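Local coordinates for DNA replication regulator protein HobA (Helicobacter pylori, PDB 2UVP) that is required for the initiation of DNA replication and increases the binding of DnaA to the oriC region, at residues 82-87 and 178-183; 45-50 and 170-175; 74-79 and 86-91. All coordinates share one frame; numbering follows the deposited sequence.

Contact 1 (82-87 and 178-183); sequences ERPLLS and SVLYNK
Tyr181 and Arg83 meet because of their first torsions. The ring of Tyr181 stands anti to its own carbonyl carbon (chi1 -65°), which carries the phenol out from the end of helix 161-180 toward the loop. Arg83 makes the same choice (chi1 -57°), and its chain then bends at chi3. The two side chains cross at about a right angle. Their flat groups are steep to each other, at 82°, so this is no stack.

The touch is light and is made by the oxygen end of the phenol. Tyr181 OH lies 4.0 Å from Arg83 CA and 4.1 Å from Arg83 CG. The guanidinium is engaged by a different element: Arg83 NH2 donates to the carbonyl of Leu75, where helix 65-75 ends. Beside this pair, Pro84 CG meets Leu180 CD1 at 4.3 Å, an apolar contact at van der Waals range. No hydrogen bond joins the two segments, and little surface is buried between them.

The helix ends here in a Schellman motif. Lys183 N reaches Ser178 O at 2.8 Å, and Asn182 N reaches Val179 O at 3.1 Å. Asn182, with positive phi, is the C-prime residue. It also belongs to a calcium site seen in this protein, whose physiological relevance is not known.

The contact is a surface one, joining the loop before strand 88-90 to the C-terminal end of helix 161-180. Phe177 of that helix packs against Arg83 and Pro84 and meets the Tyr181 ring edge-to-face. Leu180 also rests on Leu51 of helix 39-51.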
# COMPACT_ATOMS: atom_id res chain seq x y z
N GLU A 82 -19.66 8.53 -17.11
CA GLU A 82 -19.75 8.06 -18.50
C GLU A 82 -18.41 7.69 -19.14
O GLU A 82 -18.37 7.21 -20.28
CB GLU A 82 -20.50 9.08 -19.36
CG GLU A 82 -22.02 9.01 -19.22
CD GLU A 82 -22.73 9.94 -20.17
OE1 GLU A 82 -23.19 9.46 -21.23
OE2 GLU A 82 -22.81 11.15 -19.88
N ARG A 83 -17.31 7.91 -18.41
CA ARG A 83 -15.96 7.67 -18.93
C ARG A 83 -15.68 6.19 -19.18
O ARG A 83 -16.26 5.32 -18.52
CB ARG A 83 -14.91 8.17 -17.95
CG ARG A 83 -14.99 9.63 -17.55
CD ARG A 83 -14.18 9.85 -16.31
NE ARG A 83 -12.75 9.54 -16.48
CZ ARG A 83 -11.82 10.47 -16.69
NH1 ARG A 83 -12.16 11.75 -16.79
NH2 ARG A 83 -10.55 10.13 -16.81
N PRO A 84 -14.76 5.90 -20.12
CA PRO A 84 -14.30 4.52 -20.26
C PRO A 84 -13.43 4.14 -19.07
O PRO A 84 -12.90 5.03 -18.39
CB PRO A 84 -13.41 4.58 -21.50
CG PRO A 84 -12.92 6.01 -21.55
CD PRO A 84 -14.08 6.82 -21.06
N LEU A 85 -13.30 2.85 -18.81
CA LEU A 85 -12.30 2.38 -17.87
C LEU A 85 -10.97 2.29 -18.61
O LEU A 85 -10.79 1.43 -19.48
CB LEU A 85 -12.68 1.00 -17.32
CG LEU A 85 -11.72 0.37 -16.30
CD1 LEU A 85 -11.59 1.20 -15.02
CD2 LEU A 85 -12.20 -1.05 -15.97
N LEU A 86 -10.02 3.14 -18.26
CA LEU A 86 -8.79 3.20 -19.05
C LEU A 86 -7.77 2.18 -18.59
O LEU A 86 -7.72 1.85 -17.41
CB LEU A 86 -8.18 4.60 -19.07
CG LEU A 86 -9.06 5.68 -19.66
CD1 LEU A 86 -8.46 7.01 -19.21
CD2 LEU A 86 -9.06 5.57 -21.19
N SER A 87 -6.99 1.65 -19.54
CA SER A 87 -6.04 0.60 -19.22
C SER A 87 -4.75 1.20 -18.64
O SER A 87 -3.79 1.47 -19.36
CB SER A 87 -5.76 -0.23 -20.47
OG SER A 87 -4.85 -1.26 -20.17
N SER A 178 -10.70 15.18 -25.39
CA SER A 178 -11.00 15.95 -26.59
C SER A 178 -11.04 15.05 -27.82
O SER A 178 -11.94 15.18 -28.64
CB SER A 178 -10.04 17.12 -26.78
OG SER A 178 -10.36 18.14 -25.85
N VAL A 179 -10.09 14.12 -27.95
CA VAL A 179 -10.19 13.21 -29.10
C VAL A 179 -11.23 12.11 -28.90
O VAL A 179 -11.97 11.79 -29.83
CB VAL A 179 -8.82 12.76 -29.74
CG1 VAL A 179 -7.60 13.51 -29.20
CG2 VAL A 179 -8.63 11.26 -29.76
N LEU A 180 -11.35 11.59 -27.68
CA LEU A 180 -12.37 10.57 -27.40
C LEU A 180 -13.79 11.07 -27.63
O LEU A 180 -14.65 10.33 -28.14
CB LEU A 180 -12.23 10.03 -25.97
CG LEU A 180 -11.09 9.03 -25.77
CD1 LEU A 180 -10.92 8.72 -24.28
CD2 LEU A 180 -11.34 7.76 -26.57
N TYR A 181 -14.05 12.31 -27.26
CA TYR A 181 -15.39 12.87 -27.41
C TYR A 181 -15.51 13.64 -28.73
O TYR A 181 -16.28 14.59 -28.83
CB TYR A 181 -15.75 13.74 -26.19
CG TYR A 181 -15.86 12.97 -24.88
CD1 TYR A 181 -15.98 11.59 -24.86
CD2 TYR A 181 -15.85 13.65 -23.65
CE1 TYR A 181 -16.08 10.87 -23.65
CE2 TYR A 181 -15.96 12.94 -22.43
CZ TYR A 181 -16.07 11.56 -22.45
OH TYR A 181 -16.18 10.86 -21.25
N ASN A 182 -14.74 13.19 -29.72
CA ASN A 182 -14.66 13.78 -31.07
C ASN A 182 -14.78 15.32 -31.17
O ASN A 182 -15.55 15.85 -31.98
CB ASN A 182 -15.59 13.06 -32.06
CG ASN A 182 -16.98 12.79 -31.49
OD1 ASN A 182 -17.62 13.68 -30.93
ND2 ASN A 182 -17.45 11.56 -31.66
N LYS A 183 -14.00 16.02 -30.35
CA LYS A 183 -13.93 17.48 -30.40
C LYS A 183 -12.72 17.90 -31.24
O LYS A 183 -12.70 18.98 -31.84
CB LYS A 183 -13.83 18.04 -28.98
CG LYS A 183 -13.21 19.43 -28.86
CD LYS A 183 -14.25 20.55 -28.83
CE LYS A 183 -13.60 21.91 -29.03
NZ LYS A 183 -12.63 22.25 -27.96

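Contact 2 (45-50 and 170-175); sequences QTISHV and KLFENA
Thr46 and Phe172 face each other across two helices, with their side chains crossing at about a right angle. The methyl CG2 of Thr46 does the touching. It lies 3.6 Å from Phe172 CE1 and 3.9 Å from Phe172 CZ, so it meets the far end of the ring, at a slant to the ring plane. The ring gets there because Phe172 CG is anti to the backbone N (chi1 173°), which swings the phenyl out toward helix 39-51. On Thr46 it is the methyl that points at the phenyl, while the hydroxyl is bonded back to the carbonyl of Leu42 one turn earlier. The polar end of this buried threonine is thus paired within its own helix.

Ile47 is the second point of packing. Its longer branch runs extended, and CD1 settles on Ala175. The distance is 3.7 Å from Ile47 CD1 to Ala175 CB and 3.6 Å from Ile47 CD1 to Ala175 C, so the methyl touches backbone as well as side chain. The small alanine allows this close approach. Nothing polar crosses the interface.

On the other flank of helix 161-180, Asn174 ND2 donates to Lys170 O at 2.8 Å in a nearly straight bond. The helical bond from Asn174 N reaches the same oxygen from the opposite face of the carbonyl plane.

The axes of segments 45-50 and 170-175 pass 10.7 Å apart and cross at -48°. The contact is buried; an aromatic side chain of a neighbouring subunit also packs on Ala175. Ile43, also of helix 39-51, adds to the packing on Phe172 and Ala175. Trp119 of strand 116-121 meets the Phe172 ring edge-to-face, and Met117 of that strand touches Thr46. Helix 39-51 is thus packed against both the sheet and helix 161-180.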
# COMPACT_ATOMS: atom_id res chain seq x y z
N GLN A 45 0.88 10.71 -29.64
CA GLN A 45 1.29 9.30 -29.78
C GLN A 45 0.74 8.46 -28.64
O GLN A 45 0.29 7.33 -28.83
CB GLN A 45 2.81 9.19 -29.81
CG GLN A 45 3.40 9.84 -31.06
CD GLN A 45 4.91 9.74 -31.14
OE1 GLN A 45 5.57 9.29 -30.21
NE2 GLN A 45 5.47 10.19 -32.27
N THR A 46 0.73 9.04 -27.45
CA THR A 46 0.14 8.37 -26.28
C THR A 46 -1.37 8.20 -26.42
O THR A 46 -1.91 7.13 -26.09
CB THR A 46 0.53 9.12 -25.00
OG1 THR A 46 1.95 9.24 -24.94
CG2 THR A 46 0.04 8.35 -23.73
N ILE A 47 -2.06 9.23 -26.90
CA ILE A 47 -3.50 9.14 -27.18
C ILE A 47 -3.79 8.04 -28.22
O ILE A 47 -4.69 7.23 -28.01
CB ILE A 47 -4.08 10.47 -27.65
CG1 ILE A 47 -4.07 11.47 -26.48
CG2 ILE A 47 -5.51 10.27 -28.16
CD1 ILE A 47 -4.32 12.92 -26.89
N SER A 48 -3.01 8.01 -29.30
CA SER A 48 -3.17 6.95 -30.32
C SER A 48 -3.01 5.56 -29.72
O SER A 48 -3.76 4.64 -30.06
CB SER A 48 -2.17 7.15 -31.45
OG SER A 48 -2.60 8.23 -32.26
N HIS A 49 -2.03 5.42 -28.83
CA HIS A 49 -1.79 4.15 -28.14
C HIS A 49 -3.01 3.75 -27.35
O HIS A 49 -3.49 2.61 -27.44
CB HIS A 49 -0.58 4.27 -27.23
CG HIS A 49 -0.20 2.98 -26.56
ND1 HIS A 49 -0.48 2.71 -25.23
CD2 HIS A 49 0.43 1.89 -27.04
CE1 HIS A 49 -0.02 1.52 -24.92
NE2 HIS A 49 0.52 0.99 -26.01
N VAL A 50 -3.55 4.69 -26.57
CA VAL A 50 -4.77 4.44 -25.83
C VAL A 50 -5.92 4.05 -26.75
O VAL A 50 -6.62 3.07 -26.49
CB VAL A 50 -5.14 5.65 -24.93
CG1 VAL A 50 -6.55 5.50 -24.34
CG2 VAL A 50 -4.08 5.82 -23.84
N LYS A 170 -3.04 17.75 -16.76
CA LYS A 170 -4.33 18.31 -17.12
C LYS A 170 -4.37 18.55 -18.63
O LYS A 170 -5.43 18.38 -19.26
CB LYS A 170 -4.59 19.58 -16.33
CG LYS A 170 -4.94 19.28 -14.83
CD LYS A 170 -4.92 20.55 -14.00
CE LYS A 170 -5.20 20.27 -12.49
NZ LYS A 170 -6.52 19.53 -12.29
N LEU A 171 -3.23 18.91 -19.21
CA LEU A 171 -3.14 19.05 -20.66
C LEU A 171 -3.38 17.68 -21.33
O LEU A 171 -4.20 17.56 -22.26
CB LEU A 171 -1.77 19.59 -21.07
CG LEU A 171 -1.50 19.68 -22.57
CD1 LEU A 171 -2.47 20.66 -23.24
CD2 LEU A 171 -0.03 20.10 -22.79
N PHE A 172 -2.67 16.66 -20.84
CA PHE A 172 -2.83 15.32 -21.35
C PHE A 172 -4.27 14.82 -21.28
O PHE A 172 -4.81 14.34 -22.28
CB PHE A 172 -1.89 14.32 -20.65
CG PHE A 172 -2.17 12.91 -21.03
CD1 PHE A 172 -1.73 12.42 -22.25
CD2 PHE A 172 -2.94 12.08 -20.21
CE1 PHE A 172 -2.02 11.11 -22.65
CE2 PHE A 172 -3.24 10.76 -20.60
CZ PHE A 172 -2.75 10.27 -21.83
N GLU A 173 -4.92 14.95 -20.12
CA GLU A 173 -6.28 14.42 -19.98
C GLU A 173 -7.31 15.19 -20.84
O GLU A 173 -8.26 14.60 -21.36
CB GLU A 173 -6.71 14.38 -18.51
CG GLU A 173 -6.91 15.73 -17.89
CD GLU A 173 -7.56 15.69 -16.51
OE1 GLU A 173 -8.39 14.79 -16.23
OE2 GLU A 173 -7.25 16.61 -15.73
N ASN A 174 -7.12 16.50 -20.98
CA ASN A 174 -8.00 17.28 -21.86
C ASN A 174 -7.81 16.88 -23.32
O ASN A 174 -8.78 16.74 -24.07
CB ASN A 174 -7.77 18.76 -21.67
CG ASN A 174 -8.60 19.32 -20.57
OD1 ASN A 174 -9.73 19.81 -20.81
ND2 ASN A 174 -8.08 19.24 -19.35
N ALA A 175 -6.55 16.66 -23.70
CA ALA A 175 -6.22 16.24 -25.06
C ALA A 175 -6.83 14.89 -25.33
O ALA A 175 -7.52 14.72 -26.33
CB ALA A 175 -4.74 16.20 -25.26

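Contact 3 (74-79 and 86-91); sequences NLNPKD and LSVIDF
The side-chain amide of Asn76 is laid against the backbone of Leu86 and held by its edges. Leu85 CD1 lies over one face of the amide, near OD1. Leu86 CB and Val88 CG2 are displaced toward the other face, with Val88 CG2 4.0 Å from Asn76 ND2.

Both edge atoms are bonded to a single residue. Leu86 N donates to Asn76 OD1 at 2.9 Å, in the carbonyl plane and on a lone pair, with an N-H...O angle of 162°. Asn76 ND2 returns a bond of 2.9 Å to Leu86 O, arriving tilted by 30° from that carbonyl's plane. The two bonds close a ring between the amide and the backbone of Leu86.

Under this polar clasp lies an apolar patch. Leu75 CD1 meets Val88 CG2 at 3.9 Å, and Leu75 CD2 meets Leu86 CD1 at 4.1 Å. Leu75 crosses both partners at about a right angle.

The contact lies in the beta-alpha-beta unit of strand 55-60, helix 65-75 and strand 88-90. Asn76 is the first residue past the helix. Its paired bonds fix the rotation of the amide and satisfy both backbone polar groups of buried Leu86, shortly before strand 88-90, an outermost strand of the sheet within this chain.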
# COMPACT_ATOMS: atom_id res chain seq x y z
N ASN A 74 -6.81 10.20 -11.22
CA ASN A 74 -7.47 11.07 -12.19
C ASN A 74 -7.91 10.35 -13.45
O ASN A 74 -8.99 10.64 -13.99
CB ASN A 74 -6.63 12.31 -12.56
CG ASN A 74 -6.63 13.36 -11.47
OD1 ASN A 74 -5.98 13.21 -10.44
ND2 ASN A 74 -7.38 14.42 -11.69
N LEU A 75 -7.09 9.41 -13.92
CA LEU A 75 -7.43 8.69 -15.14
C LEU A 75 -8.61 7.76 -14.93
O LEU A 75 -9.47 7.64 -15.81
CB LEU A 75 -6.23 7.94 -15.72
CG LEU A 75 -5.21 8.87 -16.41
CD1 LEU A 75 -4.00 8.09 -16.92
CD2 LEU A 75 -5.82 9.70 -17.53
N ASN A 76 -8.64 7.11 -13.76
CA ASN A 76 -9.78 6.26 -13.40
C ASN A 76 -10.33 6.66 -12.05
O ASN A 76 -10.02 6.02 -11.04
CB ASN A 76 -9.39 4.78 -13.41
CG ASN A 76 -9.22 4.24 -14.82
OD1 ASN A 76 -10.10 4.41 -15.69
ND2 ASN A 76 -8.08 3.59 -15.07
N PRO A 77 -11.15 7.72 -12.02
CA PRO A 77 -11.68 8.20 -10.74
C PRO A 77 -12.65 7.17 -10.15
O PRO A 77 -13.11 6.27 -10.86
CB PRO A 77 -12.41 9.49 -11.14
CG PRO A 77 -12.78 9.28 -12.57
CD PRO A 77 -11.61 8.54 -13.15
N LYS A 78 -12.95 7.32 -8.85
CA LYS A 78 -13.83 6.36 -8.16
C LYS A 78 -15.18 6.22 -8.84
O LYS A 78 -15.69 5.10 -9.00
CB LYS A 78 -14.03 6.75 -6.69
CG LYS A 78 -13.13 5.98 -5.72
CD LYS A 78 -13.89 5.55 -4.45
CE LYS A 78 -14.78 6.66 -3.87
NZ LYS A 78 -15.33 6.29 -2.52
N ASP A 79 -15.75 7.35 -9.25
CA ASP A 79 -16.98 7.38 -10.04
C ASP A 79 -16.63 7.71 -11.48
O ASP A 79 -16.30 8.86 -11.81
CB ASP A 79 -17.95 8.41 -9.45
CG ASP A 79 -19.32 8.42 -10.14
OD1 ASP A 79 -19.60 7.56 -11.02
OD2 ASP A 79 -20.12 9.32 -9.80
N LEU A 86 -10.02 3.14 -18.26
CA LEU A 86 -8.79 3.20 -19.05
C LEU A 86 -7.77 2.18 -18.59
O LEU A 86 -7.72 1.85 -17.41
CB LEU A 86 -8.18 4.60 -19.07
CG LEU A 86 -9.06 5.68 -19.66
CD1 LEU A 86 -8.46 7.01 -19.21
CD2 LEU A 86 -9.06 5.57 -21.19
N SER A 87 -6.99 1.65 -19.54
CA SER A 87 -6.04 0.60 -19.22
C SER A 87 -4.75 1.20 -18.64
O SER A 87 -3.79 1.47 -19.36
CB SER A 87 -5.76 -0.23 -20.47
OG SER A 87 -4.85 -1.26 -20.17
N VAL A 88 -4.73 1.40 -17.32
CA VAL A 88 -3.66 2.10 -16.62
C VAL A 88 -3.22 1.22 -15.46
O VAL A 88 -4.06 0.70 -14.70
CB VAL A 88 -4.13 3.48 -16.08
CG1 VAL A 88 -2.94 4.27 -15.43
CG2 VAL A 88 -4.80 4.32 -17.16
N ILE A 89 -1.91 1.03 -15.33
CA ILE A 89 -1.34 0.14 -14.34
C ILE A 89 -0.27 0.87 -13.55
O ILE A 89 0.52 1.63 -14.12
CB ILE A 89 -0.71 -1.09 -15.04
CG1 ILE A 89 -1.80 -1.98 -15.68
CG2 ILE A 89 0.19 -1.89 -14.09
CD1 ILE A 89 -1.72 -1.96 -17.14
N ASP A 90 -0.26 0.65 -12.23
CA ASP A 90 0.79 1.14 -11.35
C ASP A 90 2.01 0.21 -11.51
O ASP A 90 2.06 -0.88 -10.93
CB ASP A 90 0.30 1.19 -9.90
CG ASP A 90 1.37 1.68 -8.92
OD1 ASP A 90 2.57 1.69 -9.27
OD2 ASP A 90 0.97 2.02 -7.78
N PHE A 91 2.98 0.66 -12.30
CA PHE A 91 4.16 -0.14 -12.56
C PHE A 91 5.10 -0.19 -11.36
O PHE A 91 5.69 -1.25 -11.09
CB PHE A 91 4.86 0.38 -13.83
CG PHE A 91 6.03 -0.47 -14.28
CD1 PHE A 91 5.91 -1.85 -14.39
CD2 PHE A 91 7.23 0.13 -14.67
CE1 PHE A 91 6.99 -2.63 -14.82
CE2 PHE A 91 8.31 -0.65 -15.10
CZ PHE A 91 8.18 -2.03 -15.18

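The three contacts lie close together. The centres of contacts 1 and 2 are about 10 Å apart. Centre to centre, contact 3 is about 13 Å from contact 1 and about 14 Å from contact 2. Contacts 1 and 2 both use helix 161-180. Contacts 1 and 3 share Leu86 and Ser87, on the approach to strand 88-90, an outermost strand of the parallel sheet within this chain. Along the chain, segment 45-50 comes first, then 74-79, 82-87 and 86-91, and finally 170-175 and 178-183. Leu86 also packs on Val50, and Phe172 on Leu75, so all three are continuous. Together they tie helix 161-180 to helix 39-51 and to the start of strand 88-90.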